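Local coordinates for protein aminoglycoside 6-adenylyltransferase (Bacillus subtilis, PDB 2PBE) that adenylates streptomycin and streptidine on the O-6 position with ATP (GTP also serves for streptomycin), mediating bacterial resistance to streptomycin, at residues K129-N134 against G205-M210. Numbering follows the deposited sequence.
Sequences KDSFIN and GYSFSM
Lys129 lays its aliphatic chain over one face of the Tyr206 ring in the mixed sheet of this nucleotidyltransferase, where the loop after strand 125-128 runs beside the start of its antiparallel neighbour 207-209, just after the long helix 177-204. The two strands are joined there by a backbone hydrogen bond between Ser207 and Asp128. Lys129 and Tyr206 run side by side and point the same way. CG of Lys129 makes the CH-pi contact, 3.8 Å from the ring centroid and 9° off the ring normal, and is thus almost centred over the ring. Lys129 CB sits nearer one side, 3.6 Å from Tyr206 CE1, while Lys129 CD reaches the phenol end, 4.0 Å from Tyr206 OH. Beyond CG the lysine is fully extended, with CD anti to CA (chi2 -173°), and it carries the ammonium past the ring to the carbonyl oxygens of Ala17, in the last turn of helix 6-19, and Asp20, just beyond it. The amine is therefore held by backbone acceptors, while the methylenes pack on the aromatic face. The backbone of Lys129 also borders the ring at CD1. Gly205, with positive phi, leaves helix 177-204 just before the tyrosine. Past Lys129 the loop turns at Ser131, whose backbone N is bonded to Asp128 OD1 and whose CB points toward strand 207-209. There a side-chain hydrogen bond joins the segments: Ser131 OG and Ser207 OG, 3.2 Å apart, either hydroxyl able to donate.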
ATOM      1  N   LYS A 129      -3.531  11.813  -2.113  1.00 30.10           N
ATOM      2  CA  LYS A 129      -4.970  11.822  -1.923  1.00 32.66           C
ATOM      3  C   LYS A 129      -5.738  12.453  -3.056  1.00 35.47           C
ATOM      4  O   LYS A 129      -6.933  12.204  -3.211  1.00 36.52           O
ATOM      5  CB  LYS A 129      -5.328  12.515  -0.612  1.00 30.82           C
ATOM      6  CG  LYS A 129      -4.823  11.788   0.642  1.00 28.86           C
ATOM      7  CD  LYS A 129      -5.376  12.461   1.895  1.00 28.16           C
ATOM      8  CE  LYS A 129      -4.890  11.803   3.167  1.00 27.07           C
ATOM      9  NZ  LYS A 129      -5.412  12.508   4.360  1.00 23.99           N
ATOM     10  N   ASP A 130      -5.043  13.240  -3.867  1.00 38.44           N
ATOM     11  CA  ASP A 130      -5.679  13.917  -4.985  1.00 42.58           C
ATOM     12  C   ASP A 130      -5.293  13.404  -6.356  1.00 45.02           C
ATOM     13  O   ASP A 130      -6.112  13.441  -7.277  1.00 45.11           O
ATOM     14  CB  ASP A 130      -5.392  15.406  -4.889  1.00 42.77           C
ATOM     15  CG  ASP A 130      -5.674  15.949  -3.497  1.00 43.26           C
ATOM     16  OD1 ASP A 130      -6.768  15.646  -2.970  1.00 43.73           O
ATOM     17  OD2 ASP A 130      -4.809  16.655  -2.937  1.00 42.37           O
ATOM     18  N   SER A 131      -4.050  12.946  -6.495  1.00 48.40           N
ATOM     19  CA  SER A 131      -3.566  12.402  -7.759  1.00 51.78           C
ATOM     20  C   SER A 131      -3.644  13.452  -8.882  1.00 54.25           C
ATOM     21  O   SER A 131      -3.958  13.119 -10.022  1.00 56.41           O
ATOM     22  CB  SER A 131      -4.396  11.165  -8.148  1.00 50.15           C
ATOM     23  OG  SER A 131      -4.825  10.426  -7.012  1.00 49.68           O
ATOM     24  N   PHE A 132      -3.377  14.713  -8.560  1.00 56.25           N
ATOM     25  CA  PHE A 132      -3.427  15.764  -9.581  1.00 58.30           C
ATOM     26  C   PHE A 132      -2.241  15.616 -10.525  1.00 59.84           C
ATOM     27  O   PHE A 132      -2.375  15.749 -11.751  1.00 60.83           O
ATOM     28  CB  PHE A 132      -3.392  17.146  -8.928  1.00 57.15           C
ATOM     29  N   ILE A 133      -1.084  15.337  -9.939  1.00 60.90           N
ATOM     30  CA  ILE A 133       0.163  15.188 -10.679  1.00 61.82           C
ATOM     31  C   ILE A 133       0.423  13.748 -11.115  1.00 63.41           C
ATOM     32  O   ILE A 133      -0.148  12.797 -10.555  1.00 64.24           O
ATOM     33  CB  ILE A 133       1.353  15.657  -9.806  1.00 61.22           C
ATOM     34  CG1 ILE A 133       1.013  17.031  -9.213  1.00 62.15           C
ATOM     35  CG2 ILE A 133       2.642  15.732 -10.634  1.00 59.93           C
ATOM     36  CD1 ILE A 133       1.915  17.479  -8.097  1.00 62.67           C
ATOM     37  N   ASN A 134       1.280  13.618 -12.131  1.00 64.39           N
ATOM     38  CA  ASN A 134       1.709  12.330 -12.674  1.00 65.05           C
ATOM     39  C   ASN A 134       3.214  12.242 -12.367  1.00 64.88           C
ATOM     40  O   ASN A 134       3.904  13.265 -12.358  1.00 64.37           O
ATOM     41  CB  ASN A 134       1.464  12.302 -14.163  1.00 64.63           C
ATOM     42  N   GLY A 205     -10.204   7.247  -3.863  1.00 44.40           N
ATOM     43  CA  GLY A 205      -9.686   7.957  -5.022  1.00 40.88           C
ATOM     44  C   GLY A 205      -8.234   8.335  -4.779  1.00 39.79           C
ATOM     45  O   GLY A 205      -7.711   9.229  -5.441  1.00 38.71           O
ATOM     46  N   TYR A 206      -7.578   7.661  -3.832  1.00 39.55           N
ATOM     47  CA  TYR A 206      -6.183   7.951  -3.527  1.00 39.93           C
ATOM     48  C   TYR A 206      -5.261   7.011  -4.289  1.00 38.57           C
ATOM     49  O   TYR A 206      -5.714   6.019  -4.879  1.00 40.32           O
ATOM     50  CB  TYR A 206      -5.881   7.789  -2.026  1.00 40.67           C
ATOM     51  CG  TYR A 206      -6.785   8.504  -1.026  1.00 41.12           C
ATOM     52  CD1 TYR A 206      -7.519   9.685  -1.366  1.00 41.51           C
ATOM     53  CD2 TYR A 206      -6.830   8.066   0.320  1.00 39.94           C
ATOM     54  CE1 TYR A 206      -8.263  10.407  -0.385  1.00 43.40           C
ATOM     55  CE2 TYR A 206      -7.566   8.774   1.299  1.00 41.70           C
ATOM     56  CZ  TYR A 206      -8.274   9.942   0.951  1.00 42.89           C
ATOM     57  OH  TYR A 206      -8.952  10.637   1.942  1.00 43.12           O
ATOM     58  N   SER A 207      -3.975   7.344  -4.293  1.00 36.83           N
ATOM     59  CA  SER A 207      -2.947   6.523  -4.922  1.00 34.82           C
ATOM     60  C   SER A 207      -1.975   6.269  -3.783  1.00 33.98           C
ATOM     61  O   SER A 207      -1.743   7.163  -2.978  1.00 33.59           O
ATOM     62  CB  SER A 207      -2.229   7.298  -6.039  1.00 34.51           C
ATOM     63  OG  SER A 207      -3.110   7.690  -7.076  1.00 33.18           O
ATOM     64  N   PHE A 208      -1.403   5.077  -3.702  1.00 32.45           N
ATOM     65  CA  PHE A 208      -0.478   4.803  -2.616  1.00 32.77           C
ATOM     66  C   PHE A 208       0.388   3.598  -2.886  1.00 33.62           C
ATOM     67  O   PHE A 208       0.251   2.942  -3.914  1.00 33.89           O
ATOM     68  CB  PHE A 208      -1.248   4.602  -1.310  1.00 32.02           C
ATOM     69  CG  PHE A 208      -2.289   3.524  -1.388  1.00 30.96           C
ATOM     70  CD1 PHE A 208      -1.979   2.200  -1.028  1.00 29.99           C
ATOM     71  CD2 PHE A 208      -3.594   3.817  -1.820  1.00 29.93           C
ATOM     72  CE1 PHE A 208      -2.970   1.162  -1.086  1.00 30.10           C
ATOM     73  CE2 PHE A 208      -4.607   2.801  -1.892  1.00 29.29           C
ATOM     74  CZ  PHE A 208      -4.291   1.464  -1.518  1.00 27.80           C
ATOM     75  N   SER A 209       1.296   3.318  -1.963  1.00 34.17           N
ATOM     76  CA  SER A 209       2.169   2.183  -2.109  1.00 34.25           C
ATOM     77  C   SER A 209       1.773   1.107  -1.112  1.00 35.20           C
ATOM     78  O   SER A 209       1.184   1.399  -0.074  1.00 33.89           O
ATOM     79  CB  SER A 209       3.611   2.635  -1.918  1.00 34.27           C
ATOM     80  OG  SER A 209       4.530   1.554  -1.887  1.00 34.27           O
HETATM   81  N   MSE A 210       2.053  -0.145  -1.457  1.00 38.16           N
HETATM   82  CA  MSE A 210       1.721  -1.257  -0.578  1.00 41.28           C
HETATM   83  C   MSE A 210       2.926  -1.484   0.304  1.00 42.43           C
HETATM   84  O   MSE A 210       2.845  -2.139   1.342  1.00 41.61           O
HETATM   85  CB  MSE A 210       1.390  -2.500  -1.399  1.00 43.84           C
HETATM   86  CG  MSE A 210       0.146  -2.339  -2.275  1.00 48.28           C
HETATM   87 SE   MSE A 210      -0.261  -3.880  -3.435  1.00 58.61          SE
HETATM   88  CE  MSE A 210      -1.288  -4.925  -2.224  1.00 51.92           C
TER